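Local coordinates for DNA ligase (Aquifex aeolicus, PDB 3QWU), which is probably an ATP-dependent nucleic acid ligase of the RNA ligase family, which binds adenosine in its nucleotide pocket and calcium ions nearby, at residues K245-L250 with D287-A292; E294-E299 with N354-L359; E314-L319 with R335-E340. All coordinates share one frame; numbering follows the deposited sequence.

Contact 1. Residues K245-L250 with D287-A292; sequences KNMLQL and DGLFQA
The first torsion of K245 sets CG anti to the carbonyl carbon (chi1 -71°), and the chain runs extended from there, so that it passes alongside A292. M247 is extended beyond CG (chi2 -179°), which carries its sulfur out to L289. K245 touches with its methylenes, not its charge. CG of K245 lies 3.7 Å from CB of A292, and CE of K245 lies 4.1 Å from the same CB. The ammonium group passes on to a hydrogen bond with the backbone O of Y303 and a weak one to OE1 of Q295. M247 meets the end of L289 at about a right angle. SD of M247 lies 3.7 Å from CD2 of L289 and 4.1 Å from CD1, and CE of M247 lies 3.8 Å from that CD2. The sulfur thus faces both methyls of the leucine. No hydrogen bond crosses between the two segments, and the contact is largely buried.

The loop 245-250 joins helix 233-242 to helix 254-269 and rests here on helix 276-299. M355 of helix 353-363 packs on both M247 and L289, F352 of strand 343-352 packs on K245, and T256 and I259 of the second subunit adjoin M247 and L289 respectively.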
# COMPACT_ATOMS: atom_id res chain seq x y z
N LYS A 245 10.81 7.44 -2.41
CA LYS A 245 11.65 6.83 -3.45
C LYS A 245 11.63 5.31 -3.36
O LYS A 245 11.97 4.59 -4.31
CB LYS A 245 13.07 7.37 -3.34
CG LYS A 245 13.15 8.83 -3.77
CD LYS A 245 14.47 9.49 -3.46
CE LYS A 245 14.60 10.90 -4.03
NZ LYS A 245 15.99 11.40 -3.84
N ASN A 246 11.08 4.87 -2.23
CA ASN A 246 11.16 3.52 -1.72
C ASN A 246 9.87 2.82 -1.92
O ASN A 246 9.72 1.71 -1.46
CB ASN A 246 11.37 3.64 -0.20
CG ASN A 246 12.37 2.70 0.32
OD1 ASN A 246 13.19 3.08 1.17
ND2 ASN A 246 12.36 1.45 -0.21
N MET A 247 8.92 3.48 -2.57
CA MET A 247 7.51 3.02 -2.60
C MET A 247 7.23 1.70 -3.30
O MET A 247 6.16 1.17 -3.10
CB MET A 247 6.58 4.06 -3.22
CG MET A 247 5.83 4.85 -2.23
SD MET A 247 4.74 6.03 -3.02
CE MET A 247 4.72 7.25 -1.67
N LEU A 248 8.13 1.21 -4.14
CA LEU A 248 7.81 -0.02 -4.86
C LEU A 248 8.15 -1.21 -3.95
O LEU A 248 7.55 -2.26 -4.05
CB LEU A 248 8.52 -0.06 -6.22
CG LEU A 248 8.16 1.07 -7.21
CD1 LEU A 248 8.92 0.94 -8.53
CD2 LEU A 248 6.66 1.15 -7.49
N GLN A 249 9.03 -0.97 -2.99
CA GLN A 249 9.40 -1.96 -1.98
C GLN A 249 8.52 -1.87 -0.71
O GLN A 249 9.05 -1.92 0.40
CB GLN A 249 10.90 -1.75 -1.56
CG GLN A 249 11.85 -1.11 -2.61
CD GLN A 249 12.10 -1.96 -3.87
OE1 GLN A 249 11.68 -1.59 -4.98
NE2 GLN A 249 12.82 -3.08 -3.72
N LEU A 250 7.19 -1.75 -0.84
CA LEU A 250 6.30 -1.50 0.31
C LEU A 250 5.61 -2.72 0.86
O LEU A 250 4.85 -3.36 0.15
CB LEU A 250 5.17 -0.55 -0.06
CG LEU A 250 5.39 0.96 -0.16
CD1 LEU A 250 4.07 1.62 -0.59
CD2 LEU A 250 5.96 1.58 1.12
N ASP A 287 4.83 15.59 -1.91
CA ASP A 287 6.15 16.22 -2.08
C ASP A 287 7.32 15.26 -2.13
O ASP A 287 8.30 15.53 -2.82
CB ASP A 287 6.40 17.27 -1.05
CG ASP A 287 5.50 18.42 -1.20
OD1 ASP A 287 5.03 18.68 -2.34
OD2 ASP A 287 5.23 19.04 -0.16
N GLY A 288 7.24 14.12 -1.46
CA GLY A 288 8.33 13.13 -1.59
C GLY A 288 8.44 12.58 -2.99
O GLY A 288 9.50 12.40 -3.51
N LEU A 289 7.30 12.34 -3.60
CA LEU A 289 7.25 11.79 -4.94
C LEU A 289 7.61 12.86 -5.95
O LEU A 289 8.32 12.58 -6.89
CB LEU A 289 5.84 11.18 -5.21
CG LEU A 289 5.64 9.70 -5.56
CD1 LEU A 289 6.83 8.75 -5.25
CD2 LEU A 289 4.37 9.16 -4.96
N PHE A 290 7.16 14.10 -5.75
CA PHE A 290 7.51 15.23 -6.65
C PHE A 290 9.00 15.42 -6.69
O PHE A 290 9.57 15.62 -7.74
CB PHE A 290 6.89 16.56 -6.18
CG PHE A 290 6.49 17.43 -7.27
CD1 PHE A 290 5.25 17.26 -7.87
CD2 PHE A 290 7.32 18.41 -7.74
CE1 PHE A 290 4.84 18.05 -8.97
CE2 PHE A 290 6.94 19.25 -8.82
CZ PHE A 290 5.69 19.06 -9.44
N GLN A 291 9.65 15.36 -5.53
CA GLN A 291 11.09 15.42 -5.49
C GLN A 291 11.77 14.27 -6.17
O GLN A 291 12.87 14.44 -6.67
CB GLN A 291 11.59 15.39 -4.06
CG GLN A 291 11.40 16.66 -3.30
CD GLN A 291 11.62 16.43 -1.81
OE1 GLN A 291 11.03 17.11 -0.99
NE2 GLN A 291 12.49 15.47 -1.47
N ALA A 292 11.20 13.07 -6.10
CA ALA A 292 11.82 11.97 -6.82
C ALA A 292 11.66 12.17 -8.36
O ALA A 292 12.58 11.80 -9.11
CB ALA A 292 11.28 10.63 -6.38

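Contact 2. Residues E294-E299 with N354-L359; sequences EQFEKE and NMTGLL
This is a helix-helix contact in the C-terminal region related to ligase Pab1020. The last turns of helix 276-299 pack against helix 353-363. F296 is the one residue of 294-299 that touches the other segment, and it meets T356 and L359. These two stand three residues apart, so they lie on neighbouring turns of the same helix side. F296 has CG anti to its backbone N (chi1 -179°), and its ring reaches across to the partner helix.

The ring approaches backbone as well as side chain. CE2 of F296 lies 3.7 Å from the carbonyl O of T356, which comes to the ring obliquely. The same CE2 is 4.3 Å from CG2 of T356. CB of L359 sits over one face of the ring, and CE1 of F296 is 4.2 Å from the carbonyl C of L359. Nearer the backbone, CB of F296 is 4.4 Å from CD1 of L359. No hydrogen bond joins the two segments. The hydroxyl of T356 turns to other groups: it bonds the carbonyl O of F352, at the end of strand 343-352 just before its own helix, and the backbone N of V302. T356 meets F296 with its methyl and its carbonyl.

L363 extends the surface that F296 packs on. L260 of the second subunit packs on L358 and L359, and Y267 of that subunit on E297. The two helices pack together beside the subunit interface, away from the adenosine and calcium sites. This is helix-helix packing in which an aromatic ring lies against a leucine and the backbone of the partner helix.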
# COMPACT_ATOMS: atom_id res chain seq x y z
N GLU A 294 11.45 15.31 -9.83
CA GLU A 294 12.46 16.37 -10.14
C GLU A 294 13.88 15.74 -10.24
O GLU A 294 14.63 16.12 -11.14
CB GLU A 294 12.47 17.51 -9.12
CG GLU A 294 11.30 18.54 -9.30
CD GLU A 294 11.00 19.33 -8.02
OE1 GLU A 294 11.50 18.95 -6.96
OE2 GLU A 294 10.28 20.33 -8.06
N GLN A 295 14.22 14.83 -9.33
CA GLN A 295 15.55 14.26 -9.34
C GLN A 295 15.74 13.40 -10.61
O GLN A 295 16.78 13.49 -11.28
CB GLN A 295 15.82 13.46 -8.08
CG GLN A 295 17.25 12.93 -7.94
CD GLN A 295 17.44 11.88 -6.82
OE1 GLN A 295 16.70 10.86 -6.73
NE2 GLN A 295 18.45 12.10 -5.99
N PHE A 296 14.71 12.63 -10.96
CA PHE A 296 14.71 11.87 -12.19
C PHE A 296 14.89 12.73 -13.43
O PHE A 296 15.65 12.36 -14.34
CB PHE A 296 13.43 11.06 -12.39
CG PHE A 296 13.45 10.26 -13.65
CD1 PHE A 296 12.71 10.64 -14.75
CD2 PHE A 296 14.32 9.18 -13.79
CE1 PHE A 296 12.78 9.92 -15.95
CE2 PHE A 296 14.40 8.47 -14.96
CZ PHE A 296 13.61 8.83 -16.05
N GLU A 297 14.18 13.86 -13.50
CA GLU A 297 14.33 14.76 -14.65
C GLU A 297 15.72 15.39 -14.73
O GLU A 297 16.25 15.58 -15.81
CB GLU A 297 13.27 15.87 -14.66
CG GLU A 297 11.90 15.38 -14.96
CD GLU A 297 11.74 14.90 -16.40
OE1 GLU A 297 11.89 15.73 -17.34
OE2 GLU A 297 11.43 13.71 -16.59
N LYS A 298 16.29 15.73 -13.58
CA LYS A 298 17.64 16.32 -13.54
C LYS A 298 18.74 15.29 -13.82
O LYS A 298 19.51 15.46 -14.72
CB LYS A 298 17.89 17.00 -12.18
CG LYS A 298 18.91 18.17 -12.22
CD LYS A 298 18.27 19.46 -12.78
CE LYS A 298 18.51 19.68 -14.30
NZ LYS A 298 17.28 20.18 -15.03
N GLU A 299 18.78 14.22 -13.05
CA GLU A 299 19.93 13.31 -13.04
C GLU A 299 19.62 11.99 -13.69
O GLU A 299 20.50 11.14 -13.71
CB GLU A 299 20.39 12.96 -11.63
CG GLU A 299 20.03 13.93 -10.53
CD GLU A 299 21.12 14.89 -10.17
OE1 GLU A 299 22.10 15.02 -10.94
OE2 GLU A 299 20.96 15.52 -9.09
N ASN A 354 13.75 0.26 -9.83
CA ASN A 354 12.35 0.07 -10.21
C ASN A 354 11.59 1.38 -10.21
O ASN A 354 10.86 1.65 -11.14
CB ASN A 354 11.69 -1.03 -9.37
CG ASN A 354 12.23 -2.46 -9.76
OD1 ASN A 354 12.22 -3.41 -8.96
ND2 ASN A 354 12.76 -2.57 -10.98
N MET A 355 11.82 2.23 -9.24
CA MET A 355 11.23 3.55 -9.28
C MET A 355 11.78 4.30 -10.46
O MET A 355 11.01 4.99 -11.16
CB MET A 355 11.54 4.35 -8.01
CG MET A 355 10.80 5.65 -7.92
SD MET A 355 9.00 5.40 -8.03
CE MET A 355 8.63 5.29 -6.27
N THR A 356 13.09 4.16 -10.67
CA THR A 356 13.79 4.80 -11.78
C THR A 356 13.16 4.40 -13.11
O THR A 356 12.74 5.29 -13.88
CB THR A 356 15.33 4.52 -11.75
OG1 THR A 356 15.90 5.22 -10.63
CG2 THR A 356 16.03 5.00 -13.08
N GLY A 357 13.05 3.09 -13.36
CA GLY A 357 12.38 2.58 -14.60
C GLY A 357 10.88 2.95 -14.69
O GLY A 357 10.36 3.25 -15.75
N LEU A 358 10.17 2.97 -13.58
CA LEU A 358 8.74 3.29 -13.63
C LEU A 358 8.54 4.76 -14.01
O LEU A 358 7.76 5.08 -14.88
CB LEU A 358 8.10 2.98 -12.28
CG LEU A 358 6.58 3.33 -12.13
CD1 LEU A 358 5.79 2.57 -13.18
CD2 LEU A 358 6.14 2.93 -10.70
N LEU A 359 9.24 5.65 -13.34
CA LEU A 359 9.08 7.07 -13.62
C LEU A 359 9.49 7.41 -15.07
O LEU A 359 8.81 8.18 -15.75
CB LEU A 359 9.82 7.92 -12.58
CG LEU A 359 9.39 7.91 -11.09
CD1 LEU A 359 10.23 8.92 -10.28
CD2 LEU A 359 7.95 8.24 -10.87

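Contact 3. Residues E314-L319 with R335-E340; sequences ENAIAL and RRLEKE
Helix 313-325 connects the parallel strands 303-310 and 330-340 in a split beta-alpha-beta crossover, with strand 343-352 running antiparallel between them. This contact is where the helix rests on the second of those strands. L337 does the work from the strand. Its CG is anti to the backbone N (chi1 -170°), which sends the two methyls to the helix. CD1 of L337 lies 3.7 Å from CB of A316. CD2 of L337 lies 4.1 Å from CD1 of I317 and is equally close to CG1, and these two side chains cross at about a right angle. F310 and L346, on the other two strands, pack on A316 and L337 respectively.

R336 and E338, on either side of L337 in sequence, form a salt bridge. NE of R336 bonds OE1 of E338 at 2.7 Å, and NH2 reaches the same oxygen by an unusually short, doubtful distance. The oxygen lies close to the guanidinium plane. E340 makes a long salt bridge to R336 and a second one to NE of R345. E347 faces both R335 and R336 in a classic beta bulge and pairs with NH1 of R336. An apolar helix-sheet seam of this kind is typical of the split beta-alpha-beta unit.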
# COMPACT_ATOMS: atom_id res chain seq x y z
N GLU A 314 39.45 -0.64 4.80
CA GLU A 314 38.88 -1.96 4.57
C GLU A 314 37.39 -2.02 5.06
O GLU A 314 36.56 -2.68 4.44
CB GLU A 314 39.74 -3.06 5.24
CG GLU A 314 39.50 -3.22 6.78
CD GLU A 314 40.69 -3.87 7.53
OE1 GLU A 314 41.74 -3.20 7.63
OE2 GLU A 314 40.56 -5.02 8.03
N ASN A 315 37.09 -1.32 6.15
CA ASN A 315 35.74 -1.27 6.72
C ASN A 315 34.69 -0.54 5.88
O ASN A 315 33.52 -0.93 5.90
CB ASN A 315 35.78 -0.66 8.12
CG ASN A 315 36.44 -1.57 9.10
OD1 ASN A 315 36.49 -2.77 8.87
ND2 ASN A 315 36.94 -1.02 10.21
N ALA A 316 35.11 0.47 5.13
CA ALA A 316 34.22 1.16 4.24
C ALA A 316 33.93 0.28 3.08
O ALA A 316 32.78 0.21 2.65
CB ALA A 316 34.78 2.46 3.79
N ILE A 317 34.95 -0.41 2.57
CA ILE A 317 34.77 -1.36 1.47
C ILE A 317 33.86 -2.48 1.94
O ILE A 317 32.92 -2.83 1.24
CB ILE A 317 36.10 -1.94 0.90
CG1 ILE A 317 36.85 -0.86 0.09
CG2 ILE A 317 35.87 -3.20 0.01
CD1 ILE A 317 36.32 -0.61 -1.33
N ALA A 318 34.11 -3.02 3.14
CA ALA A 318 33.27 -4.07 3.70
C ALA A 318 31.81 -3.61 3.85
O ALA A 318 30.87 -4.40 3.63
CB ALA A 318 33.81 -4.56 5.03
N LEU A 319 31.62 -2.33 4.19
CA LEU A 319 30.26 -1.81 4.30
C LEU A 319 29.54 -1.79 2.94
O LEU A 319 28.41 -2.24 2.88
CB LEU A 319 30.19 -0.42 4.95
CG LEU A 319 28.74 0.09 4.86
CD1 LEU A 319 27.88 -0.53 6.00
CD2 LEU A 319 28.67 1.58 4.87
N ARG A 335 30.42 6.79 -4.66
CA ARG A 335 30.85 8.05 -5.31
C ARG A 335 32.26 8.42 -4.89
O ARG A 335 33.13 8.58 -5.73
CB ARG A 335 29.93 9.21 -4.97
CG ARG A 335 28.46 8.94 -5.13
CD ARG A 335 27.63 10.02 -4.42
NE ARG A 335 27.69 11.33 -5.07
CZ ARG A 335 26.89 11.73 -6.06
NH1 ARG A 335 25.94 10.94 -6.58
NH2 ARG A 335 27.07 12.94 -6.56
N ARG A 336 32.50 8.52 -3.58
CA ARG A 336 33.79 8.99 -3.03
C ARG A 336 34.30 8.09 -1.88
O ARG A 336 33.54 7.73 -0.97
CB ARG A 336 33.64 10.42 -2.47
CG ARG A 336 34.00 11.55 -3.40
CD ARG A 336 33.90 12.93 -2.70
NE ARG A 336 34.91 13.09 -1.65
CZ ARG A 336 34.67 13.35 -0.35
NH1 ARG A 336 33.42 13.52 0.11
NH2 ARG A 336 35.70 13.48 0.49
N LEU A 337 35.58 7.72 -1.95
CA LEU A 337 36.30 7.10 -0.83
C LEU A 337 37.68 7.75 -0.74
O LEU A 337 38.59 7.43 -1.49
CB LEU A 337 36.40 5.58 -1.00
CG LEU A 337 36.91 4.76 0.20
CD1 LEU A 337 36.22 5.08 1.58
CD2 LEU A 337 36.80 3.28 -0.11
N GLU A 338 37.80 8.65 0.22
CA GLU A 338 38.93 9.57 0.31
C GLU A 338 39.40 9.76 1.77
O GLU A 338 38.57 9.97 2.67
CB GLU A 338 38.46 10.94 -0.16
CG GLU A 338 38.81 11.38 -1.55
CD GLU A 338 38.64 12.91 -1.65
OE1 GLU A 338 37.58 13.43 -1.21
OE2 GLU A 338 39.58 13.57 -2.11
N LYS A 339 40.70 9.75 2.01
CA LYS A 339 41.20 10.23 3.29
C LYS A 339 40.65 11.62 3.59
O LYS A 339 40.49 12.44 2.71
CB LYS A 339 42.72 10.28 3.31
CG LYS A 339 43.28 10.25 4.72
CD LYS A 339 43.30 8.84 5.25
CE LYS A 339 43.83 8.79 6.67
NZ LYS A 339 42.81 9.37 7.57
N GLU A 340 40.33 11.86 4.86
CA GLU A 340 39.77 13.12 5.30
C GLU A 340 40.11 13.18 6.78
O GLU A 340 39.54 12.43 7.59
CB GLU A 340 38.26 13.14 5.05
CG GLU A 340 37.55 14.46 5.36
CD GLU A 340 36.03 14.29 5.44
OE1 GLU A 340 35.52 14.12 6.59
OE2 GLU A 340 35.35 14.32 4.37

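How the contacts relate
Contact 1 is largely buried, while contacts 2 and 3 are partly buried. Contacts 1 and 2 both use helix 276-299, on successive turns, and both adjoin the second subunit. They also touch each other, through the weak K245-Q295 bond and through L248 on helix 353-363. Contact 3 lies about 27 Å from contact 2 between centres and meets no other chain of the assembly. Along the sequence it is nested in the loop that contact 2 closes. None of the three has a hydrogen bond across. Contact 1 joins a methionine thioether and lysine methylenes to a helix. In contact 2 an aromatic ring meets backbone as well as a leucine. Contact 3 packs small and branched aliphatic side chains beside a salt-bridge network.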